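Local coordinates for pesticidal crystal protein Cry2Aa (Bacillus thuringiensis serovar kurstaki, PDB 1I5P) that binds midgut epithelial cells of dipteran and lepidopteran larvae and brings about their colloid-osmotic lysis as an insecticidal three-domain delta-endotoxin, at residues 39-44 with 417-422; 55-60 with 253-258; 375-380 with 403-408. All coordinates share one frame; numbering follows the deposited sequence.

Overall arrangement
The three contacts run from the helical N-terminal domain into the beta-rich middle domain. Contact 2 lies deepest, its centre about 10 Å from the centre of the chain, and packs two helices of the bundle through small side chains and one tyrosine ring, with no hydrogen bond across. Contact 1 is also buried but joins helix 31-44 to a loop of the middle domain, and adds an indole-to-carbonyl hydrogen bond to its ring packing. Contact 3, its centre about 22 Å from the same point and partly buried, stays within one antiparallel sheet and rests on a cation-pi pair. Contact 1 touches both others, through Tyr421 to Glu254 and through Tyr417 to Arg375.

Contact 1. Residues 39-44 with 417-422; sequences MEWKRT and YFPDYF
With CG anti to the backbone N (chi1 168°), Trp41 swings its indole off helix 31-44 toward the 417-422 loop, while Phe418 sets its own ring beside its backbone N (chi1 -53°), within reach of the indole's benzo end. The polar link is a single hydrogen bond: Trp41 NE1 donates to the backbone O of Tyr417 at 2.8 Å. It is bent, with an angle of 143° at the hydrogen, and the carbonyl oxygen lies near the indole edge, somewhat out of the ring plane. Pro419 packs over one face of the five-membered ring, its CD 3.8 Å from the centroid of that ring of Trp41 in a CH-pi contact, and its CG reaches back to Trp41 CB. Further along the indole, Trp41 CZ2 meets Phe418 CD2 at 3.8 Å, the two rings inclined obliquely. Tyr417 adds a looser touch, CD2 to Trp41 CD1 at 4.0 Å. Pro419 sits in a type II beta turn from Phe418 to Tyr421, and Phe418 also packs on Thr246 and Leu250 of helix 238-259. One tryptophan thus fastens a helix near the N-terminus to the middle domain: its buried N-H is satisfied by a main-chain carbonyl, while Pro419, Phe418 and Tyr417 pack against its carbon atoms.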
ATOM      1  N   MET A  39      -8.621  10.841 -12.203  1.00 17.04           N
ATOM      2  CA  MET A  39      -8.427  11.926 -13.161  1.00 19.05           C
ATOM      3  C   MET A  39      -8.574  13.262 -12.444  1.00 16.62           C
ATOM      4  O   MET A  39      -7.796  14.180 -12.678  1.00 14.35           O
ATOM      5  CB  MET A  39      -9.445  11.856 -14.308  1.00 22.40           C
ATOM      6  CG  MET A  39      -9.027  10.971 -15.476  1.00 30.93           C
ATOM      7  SD  MET A  39     -10.241  10.968 -16.817  1.00 40.82           S
ATOM      8  CE  MET A  39      -9.577  12.262 -17.898  1.00 38.97           C
ATOM      9  N   GLU A  40      -9.573  13.375 -11.575  1.00 12.64           N
ATOM     10  CA  GLU A  40      -9.773  14.618 -10.843  1.00 14.65           C
ATOM     11  C   GLU A  40      -8.626  14.841  -9.874  1.00 13.39           C
ATOM     12  O   GLU A  40      -8.169  15.962  -9.683  1.00 14.12           O
ATOM     13  CB  GLU A  40     -11.097  14.589 -10.085  1.00 17.68           C
ATOM     14  CG  GLU A  40     -12.252  15.060 -10.929  1.00 22.40           C
ATOM     15  CD  GLU A  40     -12.028  16.469 -11.445  1.00 25.53           C
ATOM     16  OE1 GLU A  40     -12.205  17.417 -10.647  1.00 22.74           O
ATOM     17  OE2 GLU A  40     -11.674  16.630 -12.638  1.00 28.12           O
ATOM     18  N   TRP A  41      -8.173  13.758  -9.258  1.00 13.04           N
ATOM     19  CA  TRP A  41      -7.054  13.815  -8.329  1.00 13.48           C
ATOM     20  C   TRP A  41      -5.864  14.430  -9.071  1.00 14.16           C
ATOM     21  O   TRP A  41      -5.202  15.345  -8.576  1.00 13.99           O
ATOM     22  CB  TRP A  41      -6.712  12.396  -7.860  1.00 11.66           C
ATOM     23  CG  TRP A  41      -5.410  12.258  -7.117  1.00 12.62           C
ATOM     24  CD1 TRP A  41      -5.176  12.552  -5.803  1.00 11.80           C
ATOM     25  CD2 TRP A  41      -4.180  11.730  -7.634  1.00 11.93           C
ATOM     26  NE1 TRP A  41      -3.879  12.230  -5.468  1.00 13.16           N
ATOM     27  CE2 TRP A  41      -3.248  11.725  -6.572  1.00 12.48           C
ATOM     28  CE3 TRP A  41      -3.777  11.256  -8.889  1.00 10.83           C
ATOM     29  CZ2 TRP A  41      -1.938  11.263  -6.731  1.00 11.79           C
ATOM     30  CZ3 TRP A  41      -2.473  10.794  -9.048  1.00  8.62           C
ATOM     31  CH2 TRP A  41      -1.569  10.801  -7.970  1.00 11.07           C
ATOM     32  N   LYS A  42      -5.609  13.933 -10.274  1.00 13.39           N
ATOM     33  CA  LYS A  42      -4.494  14.429 -11.071  1.00 15.90           C
ATOM     34  C   LYS A  42      -4.589  15.924 -11.322  1.00 16.75           C
ATOM     35  O   LYS A  42      -3.612  16.657 -11.163  1.00 18.48           O
ATOM     36  CB  LYS A  42      -4.436  13.702 -12.414  1.00 12.78           C
ATOM     37  CG  LYS A  42      -3.264  14.119 -13.288  1.00 12.74           C
ATOM     38  CD  LYS A  42      -1.948  13.890 -12.564  1.00 11.48           C
ATOM     39  CE  LYS A  42      -0.774  13.864 -13.519  1.00  8.54           C
ATOM     40  NZ  LYS A  42       0.475  13.585 -12.771  1.00 10.26           N
ATOM     41  N   ARG A  43      -5.779  16.366 -11.705  1.00 15.88           N
ATOM     42  CA  ARG A  43      -6.030  17.763 -12.018  1.00 15.92           C
ATOM     43  C   ARG A  43      -5.916  18.745 -10.862  1.00 15.70           C
ATOM     44  O   ARG A  43      -5.335  19.817 -11.009  1.00 16.76           O
ATOM     45  CB  ARG A  43      -7.424  17.900 -12.642  1.00 17.37           C
ATOM     46  CG  ARG A  43      -7.809  19.324 -13.039  1.00 19.25           C
ATOM     47  CD  ARG A  43      -9.226  19.387 -13.610  1.00 18.51           C
ATOM     48  NE  ARG A  43     -10.278  19.285 -12.595  1.00 18.74           N
ATOM     49  CZ  ARG A  43     -10.696  20.297 -11.835  1.00 19.77           C
ATOM     50  NH1 ARG A  43     -10.152  21.502 -11.965  1.00 18.24           N
ATOM     51  NH2 ARG A  43     -11.676  20.115 -10.959  1.00 18.42           N
ATOM     52  N   THR A  44      -6.467  18.377  -9.711  1.00 14.52           N
ATOM     53  CA  THR A  44      -6.494  19.266  -8.553  1.00 12.77           C
ATOM     54  C   THR A  44      -5.585  18.944  -7.375  1.00 14.72           C
ATOM     55  O   THR A  44      -5.313  19.816  -6.550  1.00 13.24           O
ATOM     56  CB  THR A  44      -7.914  19.334  -7.978  1.00 15.47           C
ATOM     57  OG1 THR A  44      -8.195  18.102  -7.301  1.00 12.89           O
ATOM     58  CG2 THR A  44      -8.942  19.530  -9.090  1.00 14.35           C
ATOM     59  N   TYR A 417      -3.213  13.291  -0.328  1.00 13.74           N
ATOM     60  CA  TYR A 417      -4.436  12.514  -0.458  1.00 12.44           C
ATOM     61  C   TYR A 417      -4.356  11.639  -1.703  1.00 12.22           C
ATOM     62  O   TYR A 417      -3.746  12.028  -2.697  1.00 10.83           O
ATOM     63  CB  TYR A 417      -5.624  13.474  -0.588  1.00 13.84           C
ATOM     64  CG  TYR A 417      -6.900  12.828  -1.068  1.00 14.38           C
ATOM     65  CD1 TYR A 417      -7.716  12.124  -0.187  1.00 16.20           C
ATOM     66  CD2 TYR A 417      -7.275  12.883  -2.417  1.00 17.98           C
ATOM     67  CE1 TYR A 417      -8.869  11.487  -0.625  1.00 18.49           C
ATOM     68  CE2 TYR A 417      -8.429  12.245  -2.868  1.00 18.76           C
ATOM     69  CZ  TYR A 417      -9.218  11.548  -1.966  1.00 20.23           C
ATOM     70  OH  TYR A 417     -10.337  10.879  -2.406  1.00 22.27           O
ATOM     71  N   PHE A 418      -4.958  10.457  -1.640  1.00 10.90           N
ATOM     72  CA  PHE A 418      -4.990   9.543  -2.780  1.00 11.45           C
ATOM     73  C   PHE A 418      -6.373   8.897  -2.814  1.00 11.47           C
ATOM     74  O   PHE A 418      -6.878   8.471  -1.776  1.00 13.96           O
ATOM     75  CB  PHE A 418      -3.911   8.459  -2.649  1.00 11.16           C
ATOM     76  CG  PHE A 418      -2.525   9.001  -2.424  1.00 12.65           C
ATOM     77  CD1 PHE A 418      -2.057   9.237  -1.133  1.00 15.30           C
ATOM     78  CD2 PHE A 418      -1.692   9.290  -3.502  1.00 10.52           C
ATOM     79  CE1 PHE A 418      -0.773   9.751  -0.914  1.00 13.96           C
ATOM     80  CE2 PHE A 418      -0.410   9.804  -3.302  1.00 10.81           C
ATOM     81  CZ  PHE A 418       0.051  10.036  -2.002  1.00 13.93           C
ATOM     82  N   PRO A 419      -6.996   8.810  -4.004  1.00 12.67           N
ATOM     83  CA  PRO A 419      -8.329   8.211  -4.153  1.00 11.83           C
ATOM     84  C   PRO A 419      -8.412   6.846  -3.496  1.00 12.22           C
ATOM     85  O   PRO A 419      -7.506   6.029  -3.654  1.00 11.92           O
ATOM     86  CB  PRO A 419      -8.504   8.136  -5.673  1.00 12.30           C
ATOM     87  CG  PRO A 419      -7.762   9.350  -6.132  1.00 11.08           C
ATOM     88  CD  PRO A 419      -6.482   9.242  -5.316  1.00 11.92           C
ATOM     89  N   ASP A 420      -9.492   6.617  -2.750  1.00 10.65           N
ATOM     90  CA  ASP A 420      -9.721   5.351  -2.043  1.00 10.62           C
ATOM     91  C   ASP A 420      -8.707   5.042  -0.943  1.00 11.54           C
ATOM     92  O   ASP A 420      -8.692   3.941  -0.383  1.00 10.12           O
ATOM     93  CB  ASP A 420      -9.783   4.191  -3.039  1.00 13.15           C
ATOM     94  CG  ASP A 420     -10.966   4.307  -3.992  1.00 18.88           C
ATOM     95  OD1 ASP A 420     -12.120   4.382  -3.512  1.00 18.32           O
ATOM     96  OD2 ASP A 420     -10.740   4.324  -5.221  1.00 16.65           O
ATOM     97  N   TYR A 421      -7.852   6.009  -0.632  1.00 11.05           N
ATOM     98  CA  TYR A 421      -6.884   5.826   0.442  1.00 12.29           C
ATOM     99  C   TYR A 421      -7.330   6.650   1.627  1.00 10.97           C
ATOM    100  O   TYR A 421      -7.774   7.790   1.473  1.00 10.78           O
ATOM    101  CB  TYR A 421      -5.480   6.289   0.033  1.00 11.16           C
ATOM    102  CG  TYR A 421      -4.693   5.291  -0.788  1.00 11.06           C
ATOM    103  CD1 TYR A 421      -4.994   5.077  -2.133  1.00  8.68           C
ATOM    104  CD2 TYR A 421      -3.620   4.592  -0.232  1.00 11.30           C
ATOM    105  CE1 TYR A 421      -4.250   4.204  -2.906  1.00  9.18           C
ATOM    106  CE2 TYR A 421      -2.863   3.710  -1.002  1.00 11.17           C
ATOM    107  CZ  TYR A 421      -3.182   3.522  -2.337  1.00 10.26           C
ATOM    108  OH  TYR A 421      -2.440   2.654  -3.106  1.00 14.07           O
ATOM    109  N   PHE A 422      -7.225   6.066   2.813  1.00 10.24           N
ATOM    110  CA  PHE A 422      -7.588   6.770   4.032  1.00  9.48           C
ATOM    111  C   PHE A 422      -6.331   6.950   4.860  1.00 10.46           C
ATOM    112  O   PHE A 422      -5.389   6.158   4.759  1.00 11.17           O
ATOM    113  CB  PHE A 422      -8.604   5.968   4.859  1.00  8.36           C
ATOM    114  CG  PHE A 422      -9.899   5.696   4.149  1.00 11.01           C
ATOM    115  CD1 PHE A 422     -10.041   4.578   3.335  1.00  8.62           C
ATOM    116  CD2 PHE A 422     -10.974   6.564   4.286  1.00  8.99           C
ATOM    117  CE1 PHE A 422     -11.240   4.320   2.676  1.00 10.10           C
ATOM    118  CE2 PHE A 422     -12.184   6.316   3.625  1.00 11.29           C
ATOM    119  CZ  PHE A 422     -12.310   5.191   2.817  1.00  9.47           C
TER

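Contact 2. Residues 55-60 with 253-258; sequences GTVSSF and FEYVSI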
ATOM      1  N   GLY A  55      -3.474   4.334 -11.178  1.00 13.28           N
ATOM      2  CA  GLY A  55      -4.447   4.116 -10.126  1.00 14.75           C
ATOM      3  C   GLY A  55      -5.650   3.355 -10.649  1.00 14.42           C
ATOM      4  O   GLY A  55      -6.174   2.471  -9.975  1.00 12.28           O
ATOM      5  N   THR A  56      -6.084   3.696 -11.858  1.00 13.61           N
ATOM      6  CA  THR A  56      -7.220   3.020 -12.468  1.00 14.95           C
ATOM      7  C   THR A  56      -6.886   1.554 -12.733  1.00 13.84           C
ATOM      8  O   THR A  56      -7.673   0.660 -12.409  1.00 14.80           O
ATOM      9  CB  THR A  56      -7.618   3.676 -13.808  1.00 13.52           C
ATOM     10  OG1 THR A  56      -7.898   5.066 -13.600  1.00 17.50           O
ATOM     11  CG2 THR A  56      -8.863   3.006 -14.376  1.00 14.72           C
ATOM     12  N   VAL A  57      -5.719   1.309 -13.318  1.00 11.65           N
ATOM     13  CA  VAL A  57      -5.309  -0.057 -13.631  1.00 12.80           C
ATOM     14  C   VAL A  57      -5.202  -0.924 -12.380  1.00 13.44           C
ATOM     15  O   VAL A  57      -5.700  -2.048 -12.356  1.00 14.91           O
ATOM     16  CB  VAL A  57      -3.954  -0.088 -14.374  1.00 13.97           C
ATOM     17  CG1 VAL A  57      -3.515  -1.532 -14.597  1.00 11.49           C
ATOM     18  CG2 VAL A  57      -4.076   0.631 -15.710  1.00 11.80           C
ATOM     19  N   SER A  58      -4.559  -0.405 -11.342  1.00 11.26           N
ATOM     20  CA  SER A  58      -4.418  -1.177 -10.118  1.00 12.89           C
ATOM     21  C   SER A  58      -5.795  -1.466  -9.522  1.00 11.07           C
ATOM     22  O   SER A  58      -6.070  -2.589  -9.100  1.00  8.89           O
ATOM     23  CB  SER A  58      -3.527  -0.432  -9.116  1.00 12.55           C
ATOM     24  OG  SER A  58      -3.997   0.883  -8.898  1.00 22.83           O
ATOM     25  N   SER A  59      -6.663  -0.460  -9.500  1.00 12.09           N
ATOM     26  CA  SER A  59      -8.010  -0.633  -8.965  1.00 11.77           C
ATOM     27  C   SER A  59      -8.724  -1.713  -9.778  1.00 11.72           C
ATOM     28  O   SER A  59      -9.413  -2.579  -9.231  1.00  8.43           O
ATOM     29  CB  SER A  59      -8.783   0.683  -9.054  1.00 10.90           C
ATOM     30  OG  SER A  59      -8.173   1.676  -8.251  1.00 13.28           O
ATOM     31  N   PHE A  60      -8.534  -1.647 -11.091  1.00 11.04           N
ATOM     32  CA  PHE A  60      -9.116  -2.602 -12.024  1.00 11.42           C
ATOM     33  C   PHE A  60      -8.642  -4.029 -11.727  1.00 11.66           C
ATOM     34  O   PHE A  60      -9.446  -4.962 -11.650  1.00 10.34           O
ATOM     35  CB  PHE A  60      -8.726  -2.202 -13.451  1.00 11.25           C
ATOM     36  CG  PHE A  60      -8.955  -3.277 -14.477  1.00 11.14           C
ATOM     37  CD1 PHE A  60     -10.234  -3.534 -14.965  1.00  9.85           C
ATOM     38  CD2 PHE A  60      -7.883  -4.017 -14.974  1.00 10.22           C
ATOM     39  CE1 PHE A  60     -10.447  -4.507 -15.934  1.00 12.86           C
ATOM     40  CE2 PHE A  60      -8.083  -4.996 -15.947  1.00 11.94           C
ATOM     41  CZ  PHE A  60      -9.373  -5.241 -16.430  1.00 12.61           C
ATOM     42  N   PHE A 253       4.926  -1.333  -7.600  1.00 11.75           N
ATOM     43  CA  PHE A 253       4.641  -2.370  -6.621  1.00 12.38           C
ATOM     44  C   PHE A 253       3.211  -2.739  -6.293  1.00 13.42           C
ATOM     45  O   PHE A 253       2.968  -3.806  -5.718  1.00 15.27           O
ATOM     46  CB  PHE A 253       5.475  -2.104  -5.370  1.00 10.91           C
ATOM     47  CG  PHE A 253       6.943  -2.112  -5.659  1.00 12.28           C
ATOM     48  CD1 PHE A 253       7.647  -0.922  -5.790  1.00 13.72           C
ATOM     49  CD2 PHE A 253       7.590  -3.312  -5.956  1.00 12.08           C
ATOM     50  CE1 PHE A 253       8.973  -0.924  -6.223  1.00 16.48           C
ATOM     51  CE2 PHE A 253       8.906  -3.325  -6.388  1.00 12.54           C
ATOM     52  CZ  PHE A 253       9.600  -2.130  -6.525  1.00 15.76           C
ATOM     53  N   GLU A 254       2.261  -1.886  -6.658  1.00 11.69           N
ATOM     54  CA  GLU A 254       0.862  -2.228  -6.442  1.00 13.07           C
ATOM     55  C   GLU A 254       0.631  -3.421  -7.358  1.00 11.75           C
ATOM     56  O   GLU A 254      -0.106  -4.348  -7.031  1.00 11.80           O
ATOM     57  CB  GLU A 254      -0.044  -1.074  -6.863  1.00 15.03           C
ATOM     58  CG  GLU A 254      -0.467  -0.197  -5.711  1.00 21.86           C
ATOM     59  CD  GLU A 254      -1.309  -0.950  -4.694  1.00 27.09           C
ATOM     60  OE1 GLU A 254      -1.015  -0.836  -3.485  1.00 27.08           O
ATOM     61  OE2 GLU A 254      -2.264  -1.652  -5.104  1.00 28.70           O
ATOM     62  N   TYR A 255       1.298  -3.395  -8.509  1.00 10.75           N
ATOM     63  CA  TYR A 255       1.184  -4.470  -9.487  1.00 10.55           C
ATOM     64  C   TYR A 255       1.942  -5.704  -9.031  1.00 10.77           C
ATOM     65  O   TYR A 255       1.431  -6.817  -9.112  1.00 13.19           O
ATOM     66  CB  TYR A 255       1.710  -3.998 -10.843  1.00  9.93           C
ATOM     67  CG  TYR A 255       1.011  -2.751 -11.330  1.00 13.42           C
ATOM     68  CD1 TYR A 255       1.722  -1.580 -11.594  1.00 12.92           C
ATOM     69  CD2 TYR A 255      -0.371  -2.737 -11.504  1.00 14.84           C
ATOM     70  CE1 TYR A 255       1.062  -0.419 -12.018  1.00 17.17           C
ATOM     71  CE2 TYR A 255      -1.036  -1.589 -11.928  1.00 16.52           C
ATOM     72  CZ  TYR A 255      -0.321  -0.438 -12.183  1.00 16.58           C
ATOM     73  OH  TYR A 255      -0.996   0.683 -12.604  1.00 15.25           O
ATOM     74  N   VAL A 256       3.163  -5.518  -8.553  1.00 11.77           N
ATOM     75  CA  VAL A 256       3.936  -6.659  -8.093  1.00 12.37           C
ATOM     76  C   VAL A 256       3.144  -7.407  -7.023  1.00 13.29           C
ATOM     77  O   VAL A 256       3.139  -8.637  -6.999  1.00 15.55           O
ATOM     78  CB  VAL A 256       5.288  -6.224  -7.507  1.00 10.74           C
ATOM     79  CG1 VAL A 256       6.047  -7.446  -7.017  1.00 10.17           C
ATOM     80  CG2 VAL A 256       6.102  -5.488  -8.568  1.00 10.94           C
ATOM     81  N   SER A 257       2.467  -6.657  -6.157  1.00 12.62           N
ATOM     82  CA  SER A 257       1.663  -7.239  -5.080  1.00 14.03           C
ATOM     83  C   SER A 257       0.414  -7.977  -5.569  1.00 14.90           C
ATOM     84  O   SER A 257      -0.093  -8.869  -4.883  1.00 12.60           O
ATOM     85  CB  SER A 257       1.234  -6.156  -4.098  1.00 13.50           C
ATOM     86  OG  SER A 257       2.341  -5.693  -3.340  1.00 18.82           O
ATOM     87  N   ILE A 258      -0.097  -7.606  -6.739  1.00 13.35           N
ATOM     88  CA  ILE A 258      -1.276  -8.291  -7.238  1.00 14.06           C
ATOM     89  C   ILE A 258      -0.913  -9.502  -8.098  1.00 13.37           C
ATOM     90  O   ILE A 258      -1.682 -10.461  -8.165  1.00 12.71           O
ATOM     91  CB  ILE A 258      -2.206  -7.340  -8.037  1.00 12.28           C
ATOM     92  CG1 ILE A 258      -3.606  -7.951  -8.135  1.00 15.22           C
ATOM     93  CG2 ILE A 258      -1.640  -7.092  -9.430  1.00 13.30           C
ATOM     94  CD1 ILE A 258      -4.328  -8.069  -6.801  1.00 11.99           C
TER
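Tyr255 reaches across to Val57 and Ser58 within the helical bundle of the delta-endotoxin N-terminal domain, where helices 53-65 and 238-259 run side by side. Over these segments the axes are nearly parallel, 13° apart, and approach to 10.0 Å. Tyr255 has the most surface buried here. Its CG lies beside the backbone N (chi1 -56°), and the ring extends across the gap to lay its CE2 and OH against the neighbouring helix. Ser58 comes next: its backbone N stands at the edge of the tyrosine ring, 3.8 Å from Tyr255 CE2, and its CB is 3.9 Å from the same carbon. That CB also faces Glu254 CB at 4.2 Å, where the CA atoms of the two segments come nearest. The Ser58 hydroxyl turns back to its own helix, where the carbonyls of Val54 and Gly55 are both within reach. Val57 supplies the apolar part, crossing the tyrosine side chain at about a right angle, and also packs on Leu77 and Ile80 of helix 74-81. No hydrogen bond joins the two segments; the phenol oxygen has weak hydrogen bonds to Val54 O and Gln179 NE2. At the far end of the tyrosine, Val57 CG1 lies 3.6 Å from Tyr255 CE2, and Val57 CB is 3.5 Å from Tyr255 OH.

Contact 3. Residues 375-380 with 403-408; sequences RSWLDS and SLRCGA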
ATOM      1  N   ARG A 375      -7.161  13.505   4.199  1.00 12.85           N
ATOM      2  CA  ARG A 375      -6.267  14.494   3.613  1.00 14.65           C
ATOM      3  C   ARG A 375      -5.455  15.236   4.672  1.00 15.16           C
ATOM      4  O   ARG A 375      -5.974  15.568   5.742  1.00 15.20           O
ATOM      5  CB  ARG A 375      -7.105  15.480   2.792  1.00 15.57           C
ATOM      6  CG  ARG A 375      -6.325  16.461   1.940  1.00 18.39           C
ATOM      7  CD  ARG A 375      -7.285  17.378   1.189  1.00 18.89           C
ATOM      8  NE  ARG A 375      -8.082  16.688   0.170  1.00 15.73           N
ATOM      9  CZ  ARG A 375      -7.726  16.568  -1.107  1.00 15.97           C
ATOM     10  NH1 ARG A 375      -6.578  17.087  -1.526  1.00 13.56           N
ATOM     11  NH2 ARG A 375      -8.532  15.960  -1.976  1.00 14.89           N
ATOM     12  N   SER A 376      -4.180  15.493   4.377  1.00 12.96           N
ATOM     13  CA  SER A 376      -3.311  16.209   5.314  1.00 13.60           C
ATOM     14  C   SER A 376      -2.486  17.310   4.639  1.00 11.71           C
ATOM     15  O   SER A 376      -2.233  17.260   3.437  1.00 13.82           O
ATOM     16  CB  SER A 376      -2.355  15.232   5.994  1.00 10.38           C
ATOM     17  OG  SER A 376      -1.451  14.677   5.048  1.00 15.91           O
ATOM     18  N   TRP A 377      -2.089  18.304   5.431  1.00 12.55           N
ATOM     19  CA  TRP A 377      -1.244  19.418   4.990  1.00 13.63           C
ATOM     20  C   TRP A 377      -0.064  19.378   5.958  1.00 13.83           C
ATOM     21  O   TRP A 377      -0.237  19.566   7.160  1.00 12.55           O
ATOM     22  CB  TRP A 377      -1.979  20.753   5.121  1.00 15.98           C
ATOM     23  CG  TRP A 377      -3.088  20.928   4.131  1.00 16.65           C
ATOM     24  CD1 TRP A 377      -3.025  21.579   2.934  1.00 19.53           C
ATOM     25  CD2 TRP A 377      -4.425  20.432   4.250  1.00 16.67           C
ATOM     26  NE1 TRP A 377      -4.240  21.522   2.299  1.00 18.86           N
ATOM     27  CE2 TRP A 377      -5.117  20.823   3.082  1.00 19.46           C
ATOM     28  CE3 TRP A 377      -5.104  19.692   5.228  1.00 18.09           C
ATOM     29  CZ2 TRP A 377      -6.462  20.499   2.867  1.00 19.59           C
ATOM     30  CZ3 TRP A 377      -6.440  19.370   5.014  1.00 14.44           C
ATOM     31  CH2 TRP A 377      -7.104  19.774   3.841  1.00 20.12           C
ATOM     32  N   LEU A 378       1.134  19.135   5.437  1.00 13.61           N
ATOM     33  CA  LEU A 378       2.310  19.015   6.285  1.00 14.42           C
ATOM     34  C   LEU A 378       3.465  19.944   5.935  1.00 14.21           C
ATOM     35  O   LEU A 378       4.514  19.915   6.586  1.00 13.33           O
ATOM     36  CB  LEU A 378       2.803  17.571   6.225  1.00 14.44           C
ATOM     37  CG  LEU A 378       1.724  16.504   6.431  1.00 16.15           C
ATOM     38  CD1 LEU A 378       2.233  15.148   5.953  1.00 14.33           C
ATOM     39  CD2 LEU A 378       1.338  16.456   7.905  1.00 15.86           C
ATOM     40  N   ASP A 379       3.273  20.763   4.910  1.00 15.14           N
ATOM     41  CA  ASP A 379       4.312  21.683   4.456  1.00 16.85           C
ATOM     42  C   ASP A 379       4.636  22.788   5.452  1.00 18.57           C
ATOM     43  O   ASP A 379       3.812  23.153   6.296  1.00 18.00           O
ATOM     44  CB  ASP A 379       3.904  22.332   3.126  1.00 15.97           C
ATOM     45  CG  ASP A 379       3.865  21.342   1.969  1.00 16.39           C
ATOM     46  OD1 ASP A 379       4.231  20.162   2.164  1.00 16.26           O
ATOM     47  OD2 ASP A 379       3.476  21.754   0.858  1.00 16.75           O
ATOM     48  N   SER A 380       5.855  23.306   5.343  1.00 17.87           N
ATOM     49  CA  SER A 380       6.320  24.410   6.170  1.00 20.28           C
ATOM     50  C   SER A 380       6.768  25.466   5.171  1.00 21.33           C
ATOM     51  O   SER A 380       6.909  25.174   3.982  1.00 22.58           O
ATOM     52  CB  SER A 380       7.516  23.994   7.026  1.00 19.59           C
ATOM     53  OG  SER A 380       8.666  23.821   6.217  1.00 21.94           O
ATOM     54  N   SER A 403     -15.850  17.376   5.527  1.00 37.18           N
ATOM     55  CA  SER A 403     -14.914  18.487   5.405  1.00 35.80           C
ATOM     56  C   SER A 403     -14.388  19.049   6.727  1.00 33.24           C
ATOM     57  O   SER A 403     -13.882  20.166   6.770  1.00 33.80           O
ATOM     58  CB  SER A 403     -15.553  19.594   4.576  1.00 37.77           C
ATOM     59  OG  SER A 403     -15.865  19.101   3.283  1.00 40.14           O
ATOM     60  N   LEU A 404     -14.505  18.272   7.800  1.00 31.04           N
ATOM     61  CA  LEU A 404     -14.022  18.699   9.108  1.00 29.62           C
ATOM     62  C   LEU A 404     -12.507  18.725   9.111  1.00 29.38           C
ATOM     63  O   LEU A 404     -11.856  17.720   8.838  1.00 28.72           O
ATOM     64  CB  LEU A 404     -14.519  17.753  10.201  1.00 29.85           C
ATOM     65  CG  LEU A 404     -15.938  17.933  10.748  1.00 32.19           C
ATOM     66  CD1 LEU A 404     -15.846  18.466  12.166  1.00 32.51           C
ATOM     67  CD2 LEU A 404     -16.754  18.872   9.863  1.00 30.29           C
ATOM     68  N   ARG A 405     -11.952  19.885   9.430  1.00 29.05           N
ATOM     69  CA  ARG A 405     -10.512  20.050   9.447  1.00 26.80           C
ATOM     70  C   ARG A 405      -9.983  20.557  10.780  1.00 26.29           C
ATOM     71  O   ARG A 405     -10.587  21.400  11.429  1.00 26.34           O
ATOM     72  CB  ARG A 405     -10.098  21.025   8.346  1.00 26.96           C
ATOM     73  CG  ARG A 405      -8.606  21.287   8.262  1.00 28.00           C
ATOM     74  CD  ARG A 405      -8.376  22.396   7.257  1.00 30.77           C
ATOM     75  NE  ARG A 405      -9.003  22.069   5.980  1.00 29.85           N
ATOM     76  CZ  ARG A 405      -9.192  22.933   4.991  1.00 30.07           C
ATOM     77  NH1 ARG A 405      -8.810  24.196   5.122  1.00 33.03           N
ATOM     78  NH2 ARG A 405      -9.752  22.528   3.861  1.00 30.75           N
ATOM     79  N   CYS A 406      -8.851  20.013  11.190  1.00 25.48           N
ATOM     80  CA  CYS A 406      -8.219  20.455  12.403  1.00 26.12           C
ATOM     81  C   CYS A 406      -6.699  20.222  12.309  1.00 25.16           C
ATOM     82  O   CYS A 406      -6.188  19.630  11.344  1.00 27.71           O
ATOM     83  CB  CYS A 406      -8.871  19.774  13.616  1.00 26.12           C
ATOM     84  SG  CYS A 406      -8.683  17.965  13.799  1.00 29.76           S
ATOM     85  N   GLY A 407      -5.970  20.760  13.276  1.00 23.67           N
ATOM     86  CA  GLY A 407      -4.527  20.628  13.259  1.00 23.02           C
ATOM     87  C   GLY A 407      -3.874  21.799  13.964  1.00 21.25           C
ATOM     88  O   GLY A 407      -4.548  22.576  14.636  1.00 20.83           O
ATOM     89  N   ALA A 408      -2.561  21.935  13.812  1.00 20.13           N
ATOM     90  CA  ALA A 408      -1.843  23.015  14.468  1.00 20.18           C
ATOM     91  C   ALA A 408      -2.155  24.373  13.856  1.00 20.44           C
ATOM     92  O   ALA A 408      -2.496  25.315  14.568  1.00 20.15           O
ATOM     93  CB  ALA A 408      -0.344  22.749  14.423  1.00 18.13           C
TER
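Trp377 and Arg405 meet through a cation-pi interaction, the direct link between the two segments. Arg405 CZ lies 4.5 Å from the centroid of the Trp377 six-membered ring and 34° off its normal, so the guanidinium sits off-centre, toward the CH2 corner of the indole. The two planes are 52° apart, well short of a parallel stack. The nearest atoms are Arg405 NE and Trp377 CH2, at 3.7 Å, and Arg405 NH2 comes to 4.0 Å from Trp377 CZ2. Arg405 leaves its strand extended and then bends at chi3 (-54°), which turns the guanidinium so that one of its faces looks onto the rim of the indole.

A hydrogen bond from Arg405 NH2 to Gln399 OE1 also holds the guanidinium; Gln399 belongs to strand 397-400, the strand lying between the two. The same strand is hydrogen-bonded through its backbone to both neighbours, Trp377 pairing with Ser397 and Cys406 with Phe398, while a disulfide ties Cys406 to Cys362.

Van der Waals packing belongs mainly to the tryptophan. Arg375, two residues earlier on the same strand, lays its aliphatic CG over one face of the indole, toward its rim, 3.9 Å above the plane, and the ring also packs on strands 397-400 and 415-416.

Two side chains reach here over an intervening strand on one face of an antiparallel sheet, a four-stranded one among those that build the middle domain, the beta-prism domain of the three-domain Cry toxins.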